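PDB 6DNM: export chaperone SatS from Mycobacterium tuberculosis H37Rv, which acts as a chaperone for the SecA2 protein export pathway, probably by binding exported proteins ahead of their export, and is seen here as its C-terminal domain. Local coordinates for residues A28-T32 against I50-E56; V98-L104 against Q119-E125; R10-L14 against L89-V93; Y62-E66 against I80-T85. Numbering follows the deposited sequence.

The four contacts run from the strand and helix layer near the middle of the chain out to the end that carries the N-terminal segment. Contacts 1 and 2 both reach the mixed sheet formed by strands 40-43, 29-37, 19-24 and 98-100, with centres about 16 Å apart, and they do not touch. Along the chain, contacts 1 and 4 follow one another inside the loop that contact 3 closes, and contact 2 comes after it. Contacts 2 and 4 are farthest apart, about 29 Å between centres. Contact 3 touches all the others, V93 packing on Y31 of contact 1 and V98 of contact 2, L89 on L63 of contact 4; loop 89-93 thereby ties the helical end to the sheet.

Contact 1 of 4, residues A28-T32 against I50-E56; sequences ATFYT and ISVFGSE
Strand 29-32 and strand 50-52 meet at a steep angle of 122° between their N-to-C directions, with axes 6.1 Å apart, so pairing is brief: one antiparallel hydrogen-bonded bridge, Y31 with F53, the residue directly after strand 50-52, CA to CA 5.1 Å. Backbone bonds come first: Y31 N to F53 O is 2.8 Å and F53 N to Y31 O is 3.0 Å, with F30 CA against F53 O at 3.3 Å as a CA-H...O contact. T32, chi1 t, gives its OG1 to S51 O at 2.7 Å, and a water bridges T29 O (2.8 Å) and G54 O (2.6 Å). Two CH-pi contacts follow, both rings on m rotamers: V52 CG2 sits 3.8 Å from the F30 ring centroid, and E56 CG lies 4.1 Å from that of Y31, whose OH bonds to Q22. S55, chi1 p, N-caps helix 56-63 through A58. Strand 29-37 also pairs with strand 19-24, so the crossing joins two sheets by two backbone hydrogen bonds and a threonine hydroxyl, supplemented by aliphatic carbons over aromatic faces.

Contact 2 of 4, residues V98-L104 against Q119-E125; sequences VYVLSGL and QLDLAVE
This is a strand-on-helix packing contact, in which the edge strand 98-100 and the turn after it lie against the first half of helix 117-134. The strand crosses the helix at 102° between N-to-C directions, axes 7.1 Å apart at closest, and Y99 and A123 bring their CA atoms to 5.6 Å. After the strand, L101 to L104 form a type II turn closed by L104 N to L101 O at 3.2 Å; G103, with phi 83°, is the N-cap of helix 104-110. Q119 is the main polar link. With chi1 and chi2 both t, its extended side chain brings NE2 to V100 O at 3.0 Å and to S102 O at 2.9 Å, so one amide holds two carbonyls of the strand end and turn. A water joins V100 N (2.8 Å) to Q119 O (2.8 Å). At the other end Y99, chi1 m, reaches along the helix and donates from OH to E125 OE2 at 2.6 Å, while its CE1 rests 4.1 Å from L122 CD2. Between these bonds A123 CB takes L101 CD2 and L104 CD1, each at 3.9 Å. L120, beside L104, and V124, turned away from the strand, pack on helix 148-157; L101 and L104 reach helix 170-185, and Y99, with L101 just after the strand, makes backbone hydrogen bonds to strand 19-24.

Contact 3 of 4, residues R10-L14 against L89-V93; sequences RDFWL and LAVAV
W13 makes the largest single contribution to this surface contact, standing near the start of helix 12-16, which opens after D11 at the N-cap position. Its CA-to-CB bond points toward the loop 89-93, and chi1 of -69° (m) with chi2 of 107° lays the indole against that loop, the CA atoms of W13 and A92 being 8.2 Å apart. W13 NE1 then donates to A90 O at 2.9 Å, nearly straight at 169°, with the oxygen near the ring plane. The six-membered end of the indole meets apolar carbon: W13 CZ2 is 3.7 Å from L89 CD1 and 4.3 Å from V91 CG2, V91 being t. L89, chi1 t and chi2 p, also meets F12, whose chi1 t rotamer places F12 CE2 3.9 Å from L89 CD1. The loop has no regular strand here, yet its backbone is extended from L89 to V93. F12 and W13 also pack on I80 of helix 77-86, and W13 on P20 and L33. The chemistry is that of an amphipathic indole: one directed bond pins a loop carbonyl while the hydrocarbon rim fills beside leucine and valine.

Contact 4 of 4, residues Y62-E66 against I80-T85; sequences YLADE and IRTAAT
At the apolar centre, A84 points its CB at the end of helix 56-63: A84 CB lies 3.6 Å from A64 N, 4.0 Å from A64 CB and 4.2 Å from L63 CB. The small residues let the backbones close in, A64 and A84 having CA atoms 4.8 Å apart. Deeper, L63 (chi1 m, chi2 t) sets CD1 3.9 Å from CG2 of I80, whose chi1 is also m. Moving outward, R81 CA makes a CA-H...O contact with L63 O at 3.5 Å, and A64 O comes 3.3 Å from T85 CG2. D65 N bonds to Y62 O at 3.1 Å as the chain leaves the helix. At the polar edge E66, chi1 t and chi2 p, brings OE1 over one face of the R81 guanidinium, 3.2 Å from NE; this salt bridge works by charge, with no N-H aimed at the oxygen, and R81 also pairs with D78. The arrangement is the C-terminal end of helix 56-63 and the chain after it packed against helix 77-86, alanine against alanine at the closest backbone approach and a charged pair at the rim.

Contact 1 of 4, residues A28-T32 against I50-E56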
loop_
_atom_site.group_PDB
_atom_site.type_symbol
_atom_site.label_atom_id
_atom_site.label_comp_id
_atom_site.label_asym_id
_atom_site.label_seq_id
_atom_site.Cartn_x
_atom_site.Cartn_y
_atom_site.Cartn_z
ATOM N N ALA A 28 -2.978 4.111 12.813
ATOM C CA ALA A 28 -3.241 2.680 12.714
ATOM C C ALA A 28 -2.158 2.010 11.884
ATOM O O ALA A 28 -1.576 2.622 10.989
ATOM C CB ALA A 28 -4.619 2.408 12.092
ATOM N N THR A 29 -1.900 0.743 12.190
ATOM C CA THR A 29 -1.045 -0.105 11.372
ATOM C C THR A 29 -1.881 -1.264 10.856
ATOM O O THR A 29 -2.526 -1.968 11.639
ATOM C CB THR A 29 0.166 -0.618 12.167
ATOM O OG1 THR A 29 1.004 0.489 12.518
ATOM C CG2 THR A 29 0.981 -1.611 11.345
ATOM N N PHE A 30 -1.867 -1.456 9.545
ATOM C CA PHE A 30 -2.714 -2.440 8.890
ATOM C C PHE A 30 -1.882 -3.459 8.129
ATOM O O PHE A 30 -0.771 -3.165 7.671
ATOM C CB PHE A 30 -3.640 -1.789 7.867
ATOM C CG PHE A 30 -4.670 -0.892 8.467
ATOM C CD1 PHE A 30 -5.580 -1.378 9.392
ATOM C CD2 PHE A 30 -4.746 0.436 8.089
ATOM C CE1 PHE A 30 -6.542 -0.536 9.951
ATOM C CE2 PHE A 30 -5.698 1.275 8.641
ATOM C CZ PHE A 30 -6.598 0.790 9.570
ATOM N N TYR A 31 -2.463 -4.649 7.963
ATOM C CA TYR A 31 -1.896 -5.733 7.174
ATOM C C TYR A 31 -2.899 -6.152 6.110
ATOM O O TYR A 31 -4.111 -6.158 6.352
ATOM C CB TYR A 31 -1.549 -6.940 8.067
ATOM C CG TYR A 31 -0.488 -6.550 9.060
ATOM C CD1 TYR A 31 0.863 -6.652 8.736
ATOM C CD2 TYR A 31 -0.834 -5.998 10.300
ATOM C CE1 TYR A 31 1.841 -6.257 9.628
ATOM C CE2 TYR A 31 0.139 -5.583 11.194
ATOM C CZ TYR A 31 1.472 -5.726 10.855
ATOM O OH TYR A 31 2.436 -5.310 11.736
ATOM N N THR A 32 -2.392 -6.495 4.932
ATOM C CA THR A 32 -3.211 -7.048 3.857
ATOM C C THR A 32 -2.286 -7.807 2.915
ATOM O O THR A 32 -1.092 -7.970 3.198
ATOM C CB THR A 32 -4.062 -5.966 3.167
ATOM O OG1 THR A 32 -4.998 -6.587 2.271
ATOM C CG2 THR A 32 -3.204 -4.976 2.378
ATOM N N ILE A 50 -9.723 -2.267 -0.414
ATOM C CA ILE A 50 -8.734 -3.197 0.121
ATOM C C ILE A 50 -9.135 -3.578 1.538
ATOM O O ILE A 50 -9.306 -2.706 2.397
ATOM C CB ILE A 50 -7.347 -2.535 0.129
ATOM C CG1 ILE A 50 -6.937 -2.129 -1.291
ATOM C CG2 ILE A 50 -6.314 -3.430 0.819
ATOM C CD1 ILE A 50 -5.868 -1.063 -1.327
ATOM N N SER A 51 -9.249 -4.881 1.798
ATOM C CA SER A 51 -9.509 -5.358 3.153
ATOM C C SER A 51 -8.247 -5.234 3.999
ATOM O O SER A 51 -7.204 -5.800 3.654
ATOM C CB SER A 51 -9.951 -6.820 3.112
ATOM O OG SER A 51 -11.242 -6.950 2.545
ATOM N N VAL A 52 -8.343 -4.511 5.119
ATOM C CA VAL A 52 -7.215 -4.332 6.024
ATOM C C VAL A 52 -7.529 -4.921 7.391
ATOM O O VAL A 52 -8.681 -4.951 7.837
ATOM C CB VAL A 52 -6.777 -2.857 6.146
ATOM C CG1 VAL A 52 -6.232 -2.379 4.810
ATOM C CG2 VAL A 52 -7.924 -1.974 6.636
ATOM N N PHE A 53 -6.465 -5.354 8.072
ATOM C CA PHE A 53 -6.536 -6.078 9.337
ATOM C C PHE A 53 -5.552 -5.476 10.330
ATOM O O PHE A 53 -4.462 -5.046 9.948
ATOM C CB PHE A 53 -6.246 -7.571 9.108
ATOM C CG PHE A 53 -7.222 -8.209 8.171
ATOM C CD1 PHE A 53 -8.361 -8.839 8.659
ATOM C CD2 PHE A 53 -7.040 -8.125 6.791
ATOM C CE1 PHE A 53 -9.292 -9.384 7.786
ATOM C CE2 PHE A 53 -7.964 -8.673 5.917
ATOM C CZ PHE A 53 -9.084 -9.306 6.413
ATOM N N GLY A 54 -5.943 -5.426 11.609
ATOM C CA GLY A 54 -5.098 -4.780 12.596
ATOM C C GLY A 54 -3.953 -5.620 13.109
ATOM O O GLY A 54 -3.129 -5.127 13.886
ATOM N N SER A 55 -3.881 -6.882 12.702
ATOM C CA SER A 55 -2.825 -7.759 13.169
ATOM C C SER A 55 -2.643 -8.885 12.171
ATOM O O SER A 55 -3.538 -9.201 11.378
ATOM C CB SER A 55 -3.145 -8.352 14.544
ATOM O OG SER A 55 -4.269 -9.217 14.471
ATOM N N GLU A 56 -1.475 -9.516 12.255
ATOM C CA GLU A 56 -1.238 -10.706 11.455
ATOM C C GLU A 56 -2.199 -11.826 11.837
ATOM O O GLU A 56 -2.691 -12.549 10.964
ATOM C CB GLU A 56 0.223 -11.125 11.576
ATOM C CG GLU A 56 1.182 -10.042 11.089
ATOM C CD GLU A 56 2.547 -10.110 11.746
ATOM O OE1 GLU A 56 2.910 -9.167 12.495
ATOM O OE2 GLU A 56 3.261 -11.103 11.503
HETATM O O HOH W 1 -1.747 -2.907 14.202
#

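Contact 2 of 4, residues V98-L104 against Q119-E125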
loop_
_atom_site.group_PDB
_atom_site.type_symbol
_atom_site.label_atom_id
_atom_site.label_comp_id
_atom_site.label_asym_id
_atom_site.label_seq_id
_atom_site.Cartn_x
_atom_site.Cartn_y
_atom_site.Cartn_z
ATOM N N VAL A 98 6.935 -2.531 3.447
ATOM C CA VAL A 98 6.536 -1.676 4.559
ATOM C C VAL A 98 6.268 -0.283 3.997
ATOM O O VAL A 98 7.166 0.356 3.440
ATOM C CB VAL A 98 7.629 -1.654 5.640
ATOM C CG1 VAL A 98 7.357 -0.577 6.669
ATOM C CG2 VAL A 98 7.726 -3.020 6.306
ATOM N N TYR A 99 5.034 0.190 4.134
ATOM C CA TYR A 99 4.604 1.453 3.555
ATOM C C TYR A 99 4.119 2.374 4.661
ATOM O O TYR A 99 3.218 2.015 5.418
ATOM C CB TYR A 99 3.465 1.196 2.577
ATOM C CG TYR A 99 3.856 0.336 1.405
ATOM C CD1 TYR A 99 4.651 0.841 0.387
ATOM C CD2 TYR A 99 3.446 -0.993 1.319
ATOM C CE1 TYR A 99 5.012 0.060 -0.701
ATOM C CE2 TYR A 99 3.801 -1.784 0.231
ATOM C CZ TYR A 99 4.585 -1.246 -0.777
ATOM O OH TYR A 99 4.944 -2.020 -1.862
ATOM N N VAL A 100 4.695 3.566 4.753
ATOM C CA VAL A 100 4.439 4.465 5.876
ATOM C C VAL A 100 3.901 5.776 5.328
ATOM O O VAL A 100 4.633 6.533 4.674
ATOM C CB VAL A 100 5.703 4.703 6.723
ATOM C CG1 VAL A 100 5.394 5.607 7.919
ATOM C CG2 VAL A 100 6.282 3.383 7.182
ATOM N N LEU A 101 2.631 6.063 5.614
ATOM C CA LEU A 101 2.058 7.374 5.326
ATOM C C LEU A 101 2.222 8.352 6.482
ATOM O O LEU A 101 2.138 9.571 6.261
ATOM C CB LEU A 101 0.571 7.244 4.972
ATOM C CG LEU A 101 0.251 6.314 3.806
ATOM C CD1 LEU A 101 -1.231 6.380 3.459
ATOM C CD2 LEU A 101 1.111 6.609 2.578
ATOM N N SER A 102 2.476 7.837 7.686
ATOM C CA SER A 102 2.581 8.634 8.908
ATOM C C SER A 102 3.561 9.790 8.764
ATOM O O SER A 102 4.698 9.608 8.330
ATOM C CB SER A 102 3.078 7.723 10.027
ATOM O OG SER A 102 2.403 6.488 9.985
ATOM N N GLY A 103 3.120 10.976 9.186
ATOM C CA GLY A 103 3.957 12.146 9.231
ATOM C C GLY A 103 4.110 12.912 7.934
ATOM O O GLY A 103 4.555 14.064 7.969
ATOM N N LEU A 104 3.770 12.320 6.783
ATOM C CA LEU A 104 4.012 13.015 5.522
ATOM C C LEU A 104 3.247 14.331 5.459
ATOM O O LEU A 104 3.764 15.331 4.950
ATOM C CB LEU A 104 3.644 12.124 4.337
ATOM C CG LEU A 104 4.588 10.948 4.066
ATOM C CD1 LEU A 104 4.029 10.069 2.965
ATOM C CD2 LEU A 104 5.990 11.432 3.716
ATOM N N GLN A 119 11.050 7.125 2.471
ATOM C CA GLN A 119 9.663 6.984 2.901
ATOM C C GLN A 119 8.703 7.372 1.784
ATOM O O GLN A 119 7.736 6.655 1.495
ATOM C CB GLN A 119 9.399 7.851 4.128
ATOM C CG GLN A 119 7.957 7.715 4.592
ATOM C CD GLN A 119 7.594 8.631 5.722
ATOM O OE1 GLN A 119 8.445 9.346 6.253
ATOM N NE2 GLN A 119 6.324 8.605 6.114
ATOM N N LEU A 120 8.943 8.515 1.159
ATOM C CA LEU A 120 8.067 8.969 0.098
ATOM C C LEU A 120 8.074 8.042 -1.106
ATOM O O LEU A 120 7.063 7.802 -1.689
ATOM C CB LEU A 120 8.404 10.403 -0.301
ATOM C CG LEU A 120 7.482 11.016 -1.348
ATOM C CD1 LEU A 120 6.056 11.106 -0.843
ATOM C CD2 LEU A 120 7.967 12.371 -1.834
ATOM N N ASP A 121 9.233 7.517 -1.453
ATOM C CA ASP A 121 9.325 6.620 -2.578
ATOM C C ASP A 121 8.462 5.391 -2.393
ATOM O O ASP A 121 7.721 5.030 -3.274
ATOM C CB ASP A 121 10.753 6.225 -2.894
ATOM C CG ASP A 121 10.865 5.714 -4.298
ATOM O OD1 ASP A 121 10.770 4.539 -4.529
ATOM O OD2 ASP A 121 10.956 6.555 -5.211
ATOM N N LEU A 122 8.590 4.770 -1.230
ATOM C CA LEU A 122 7.723 3.642 -0.899
ATOM C C LEU A 122 6.253 4.051 -0.874
ATOM O O LEU A 122 5.394 3.335 -1.404
ATOM C CB LEU A 122 8.152 3.045 0.442
ATOM C CG LEU A 122 9.392 2.158 0.375
ATOM C CD1 LEU A 122 10.053 2.074 1.749
ATOM C CD2 LEU A 122 9.024 0.781 -0.145
ATOM N N ALA A 123 5.939 5.207 -0.277
ATOM C CA ALA A 123 4.541 5.632 -0.183
ATOM C C ALA A 123 3.912 5.818 -1.560
ATOM O O ALA A 123 2.757 5.435 -1.780
ATOM C CB ALA A 123 4.427 6.930 0.619
ATOM N N VAL A 124 4.648 6.420 -2.493
ATOM C CA VAL A 124 4.122 6.632 -3.837
ATOM C C VAL A 124 3.908 5.305 -4.549
ATOM O O VAL A 124 2.930 5.137 -5.280
ATOM C CB VAL A 124 5.041 7.587 -4.620
ATOM C CG1 VAL A 124 4.674 7.614 -6.098
ATOM C CG2 VAL A 124 4.941 8.981 -4.028
ATOM N N GLU A 125 4.804 4.337 -4.335
ATOM C CA GLU A 125 4.599 2.998 -4.876
ATOM C C GLU A 125 3.256 2.423 -4.426
ATOM O O GLU A 125 2.465 1.948 -5.249
ATOM C CB GLU A 125 5.760 2.104 -4.448
ATOM C CG GLU A 125 5.621 0.658 -4.839
ATOM C CD GLU A 125 6.821 -0.155 -4.399
ATOM O OE1 GLU A 125 7.942 0.123 -4.881
ATOM O OE2 GLU A 125 6.642 -1.067 -3.570
HETATM O O HOH W 2 6.680 4.682 3.171
#

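Contact 3 of 4, residues R10-L14 against L89-V93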
loop_
_atom_site.group_PDB
_atom_site.type_symbol
_atom_site.label_atom_id
_atom_site.label_comp_id
_atom_site.label_asym_id
_atom_site.label_seq_id
_atom_site.Cartn_x
_atom_site.Cartn_y
_atom_site.Cartn_z
ATOM N N ARG A 10 10.140 -22.875 3.223
ATOM C CA ARG A 10 11.136 -21.813 3.374
ATOM C C ARG A 10 10.711 -20.513 2.705
ATOM O O ARG A 10 10.785 -19.430 3.302
ATOM C CB ARG A 10 12.454 -22.303 2.762
ATOM C CG ARG A 10 13.703 -21.546 3.177
ATOM C CD ARG A 10 13.636 -21.088 4.614
ATOM N NE ARG A 10 14.961 -21.053 5.224
ATOM C CZ ARG A 10 15.172 -20.940 6.531
ATOM N NH1 ARG A 10 14.141 -20.849 7.361
ATOM N NH2 ARG A 10 16.410 -20.919 7.008
ATOM N N ASP A 11 10.290 -20.602 1.452
ATOM C CA ASP A 11 10.027 -19.435 0.625
ATOM C C ASP A 11 8.542 -19.367 0.315
ATOM O O ASP A 11 8.150 -19.149 -0.835
ATOM C CB ASP A 11 10.839 -19.552 -0.668
ATOM C CG ASP A 11 12.335 -19.590 -0.412
ATOM O OD1 ASP A 11 12.852 -18.616 0.172
ATOM O OD2 ASP A 11 12.989 -20.597 -0.765
ATOM N N PHE A 12 7.709 -19.530 1.342
ATOM C CA PHE A 12 6.272 -19.681 1.127
ATOM C C PHE A 12 5.683 -18.524 0.319
ATOM O O PHE A 12 5.011 -18.740 -0.696
ATOM C CB PHE A 12 5.539 -19.805 2.462
ATOM C CG PHE A 12 4.041 -19.862 2.312
ATOM C CD1 PHE A 12 3.409 -21.066 2.046
ATOM C CD2 PHE A 12 3.265 -18.708 2.405
ATOM C CE1 PHE A 12 2.032 -21.128 1.897
ATOM C CE2 PHE A 12 1.893 -18.764 2.258
ATOM C CZ PHE A 12 1.272 -19.978 2.003
ATOM N N TRP A 13 5.865 -17.287 0.791
ATOM C CA TRP A 13 5.188 -16.164 0.147
ATOM C C TRP A 13 5.720 -15.928 -1.262
ATOM O O TRP A 13 4.948 -15.604 -2.180
ATOM C CB TRP A 13 5.279 -14.910 1.025
ATOM C CG TRP A 13 4.446 -15.061 2.270
ATOM C CD1 TRP A 13 4.898 -15.266 3.543
ATOM C CD2 TRP A 13 3.010 -15.076 2.347
ATOM N NE1 TRP A 13 3.836 -15.387 4.410
ATOM C CE2 TRP A 13 2.668 -15.279 3.701
ATOM C CE3 TRP A 13 1.985 -14.930 1.407
ATOM C CZ2 TRP A 13 1.345 -15.335 4.138
ATOM C CZ3 TRP A 13 0.669 -14.980 1.843
ATOM C CH2 TRP A 13 0.361 -15.178 3.200
ATOM N N LEU A 14 7.024 -16.132 -1.462
ATOM C CA LEU A 14 7.587 -16.061 -2.807
ATOM C C LEU A 14 6.953 -17.101 -3.726
ATOM O O LEU A 14 6.572 -16.794 -4.860
ATOM C CB LEU A 14 9.103 -16.244 -2.739
ATOM C CG LEU A 14 9.897 -15.999 -4.016
ATOM C CD1 LEU A 14 9.688 -14.591 -4.533
ATOM C CD2 LEU A 14 11.361 -16.252 -3.746
ATOM N N LEU A 89 0.308 -21.220 8.576
ATOM C CA LEU A 89 0.477 -19.932 7.919
ATOM C C LEU A 89 1.268 -19.000 8.825
ATOM O O LEU A 89 0.929 -18.813 9.997
ATOM C CB LEU A 89 -0.888 -19.319 7.613
ATOM C CG LEU A 89 -0.825 -18.015 6.806
ATOM C CD1 LEU A 89 -0.451 -18.306 5.358
ATOM C CD2 LEU A 89 -2.142 -17.258 6.875
ATOM N N ALA A 90 2.332 -18.423 8.282
ATOM C CA ALA A 90 3.190 -17.505 9.025
ATOM C C ALA A 90 3.243 -16.238 8.192
ATOM O O ALA A 90 3.993 -16.168 7.214
ATOM C CB ALA A 90 4.584 -18.086 9.234
ATOM N N VAL A 91 2.420 -15.260 8.559
ATOM C CA VAL A 91 2.402 -13.991 7.846
ATOM C C VAL A 91 3.682 -13.245 8.185
ATOM O O VAL A 91 4.017 -13.056 9.360
ATOM C CB VAL A 91 1.154 -13.176 8.205
ATOM C CG1 VAL A 91 1.125 -11.881 7.410
ATOM C CG2 VAL A 91 -0.091 -13.997 7.935
ATOM N N ALA A 92 4.420 -12.858 7.154
ATOM C CA ALA A 92 5.683 -12.158 7.314
ATOM C C ALA A 92 5.757 -11.103 6.228
ATOM O O ALA A 92 5.499 -11.400 5.059
ATOM C CB ALA A 92 6.855 -13.135 7.164
ATOM N N VAL A 93 6.086 -9.876 6.617
ATOM C CA VAL A 93 6.212 -8.752 5.698
ATOM C C VAL A 93 7.695 -8.442 5.540
ATOM O O VAL A 93 8.391 -8.192 6.529
ATOM C CB VAL A 93 5.446 -7.522 6.216
ATOM C CG1 VAL A 93 5.591 -6.356 5.255
ATOM C CG2 VAL A 93 3.977 -7.859 6.451
#

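Contact 4 of 4, residues Y62-E66 against I80-T85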
loop_
_atom_site.group_PDB
_atom_site.type_symbol
_atom_site.label_atom_id
_atom_site.label_comp_id
_atom_site.label_asym_id
_atom_site.label_seq_id
_atom_site.Cartn_x
_atom_site.Cartn_y
_atom_site.Cartn_z
ATOM N N TYR A 62 -8.943 -14.548 8.958
ATOM C CA TYR A 62 -9.746 -14.291 7.773
ATOM C C TYR A 62 -9.401 -15.271 6.658
ATOM O O TYR A 62 -10.296 -15.817 5.998
ATOM C CB TYR A 62 -9.506 -12.851 7.322
ATOM C CG TYR A 62 -10.253 -12.448 6.073
ATOM C CD1 TYR A 62 -11.529 -11.908 6.148
ATOM C CD2 TYR A 62 -9.671 -12.592 4.814
ATOM C CE1 TYR A 62 -12.214 -11.531 5.005
ATOM C CE2 TYR A 62 -10.349 -12.228 3.664
ATOM C CZ TYR A 62 -11.620 -11.694 3.763
ATOM O OH TYR A 62 -12.296 -11.327 2.615
ATOM N N LEU A 63 -8.106 -15.527 6.452
ATOM C CA LEU A 63 -7.661 -16.393 5.367
ATOM C C LEU A 63 -8.020 -17.856 5.593
ATOM O O LEU A 63 -7.979 -18.640 4.641
ATOM C CB LEU A 63 -6.152 -16.237 5.153
ATOM C CG LEU A 63 -5.695 -14.856 4.684
ATOM C CD1 LEU A 63 -4.183 -14.709 4.841
ATOM C CD2 LEU A 63 -6.129 -14.632 3.241
ATOM N N ALA A 64 -8.377 -18.238 6.821
ATOM C CA ALA A 64 -8.847 -19.594 7.090
ATOM C C ALA A 64 -10.271 -19.823 6.612
ATOM O O ALA A 64 -10.685 -20.980 6.479
ATOM C CB ALA A 64 -8.787 -19.892 8.588
ATOM N N ASP A 65 -11.029 -18.760 6.371
ATOM C CA ASP A 65 -12.426 -18.886 5.991
ATOM C C ASP A 65 -12.563 -18.869 4.477
ATOM O O ASP A 65 -11.735 -18.298 3.763
ATOM C CB ASP A 65 -13.245 -17.738 6.581
ATOM C CG ASP A 65 -13.476 -17.891 8.064
ATOM O OD1 ASP A 65 -13.475 -19.044 8.536
ATOM O OD2 ASP A 65 -13.663 -16.869 8.757
ATOM N N GLU A 66 -13.619 -19.514 3.991
ATOM C CA GLU A 66 -13.961 -19.435 2.579
ATOM C C GLU A 66 -14.393 -18.015 2.250
ATOM O O GLU A 66 -15.172 -17.405 2.989
ATOM C CB GLU A 66 -15.105 -20.394 2.267
ATOM C CG GLU A 66 -15.115 -20.910 0.841
ATOM C CD GLU A 66 -14.102 -22.014 0.619
ATOM O OE1 GLU A 66 -12.911 -21.697 0.410
ATOM O OE2 GLU A 66 -14.499 -23.198 0.656
ATOM N N ILE A 80 -2.596 -20.632 0.345
ATOM C CA ILE A 80 -2.706 -19.739 1.496
ATOM C C ILE A 80 -3.804 -20.211 2.436
ATOM O O ILE A 80 -3.597 -20.315 3.652
ATOM C CB ILE A 80 -2.933 -18.289 1.037
ATOM C CG1 ILE A 80 -1.736 -17.801 0.211
ATOM C CG2 ILE A 80 -3.206 -17.391 2.250
ATOM C CD1 ILE A 80 -1.992 -16.528 -0.561
ATOM N N ARG A 81 -4.987 -20.493 1.889
ATOM C CA ARG A 81 -6.112 -20.907 2.720
ATOM C C ARG A 81 -5.804 -22.208 3.446
ATOM O O ARG A 81 -6.099 -22.345 4.640
ATOM C CB ARG A 81 -7.369 -21.044 1.856
ATOM C CG ARG A 81 -8.596 -21.510 2.629
ATOM C CD ARG A 81 -9.859 -21.400 1.795
ATOM N NE ARG A 81 -9.808 -22.257 0.614
ATOM C CZ ARG A 81 -10.337 -23.475 0.554
ATOM N NH1 ARG A 81 -10.952 -23.986 1.613
ATOM N NH2 ARG A 81 -10.246 -24.183 -0.562
ATOM N N THR A 82 -5.193 -23.168 2.742
ATOM C CA THR A 82 -4.837 -24.447 3.352
ATOM C C THR A 82 -3.777 -24.274 4.435
ATOM O O THR A 82 -3.821 -24.949 5.468
ATOM C CB THR A 82 -4.347 -25.420 2.271
ATOM O OG1 THR A 82 -5.362 -25.583 1.273
ATOM C CG2 THR A 82 -4.039 -26.770 2.873
ATOM N N ALA A 83 -2.815 -23.375 4.224
ATOM C CA ALA A 83 -1.850 -23.096 5.283
ATOM C C ALA A 83 -2.540 -22.492 6.499
ATOM O O ALA A 83 -2.206 -22.826 7.642
ATOM C CB ALA A 83 -0.744 -22.175 4.766
ATOM N N ALA A 84 -3.484 -21.572 6.271
ATOM C CA ALA A 84 -4.236 -20.995 7.381
ATOM C C ALA A 84 -4.982 -22.073 8.162
ATOM O O ALA A 84 -4.937 -22.103 9.399
ATOM C CB ALA A 84 -5.205 -19.934 6.860
ATOM N N THR A 85 -5.675 -22.971 7.456
ATOM C CA THR A 85 -6.431 -24.003 8.162
ATOM C C THR A 85 -5.522 -25.077 8.753
ATOM O O THR A 85 -5.885 -25.702 9.756
ATOM C CB THR A 85 -7.541 -24.587 7.273
ATOM O OG1 THR A 85 -6.982 -25.130 6.072
ATOM C CG2 THR A 85 -8.551 -23.496 6.904
#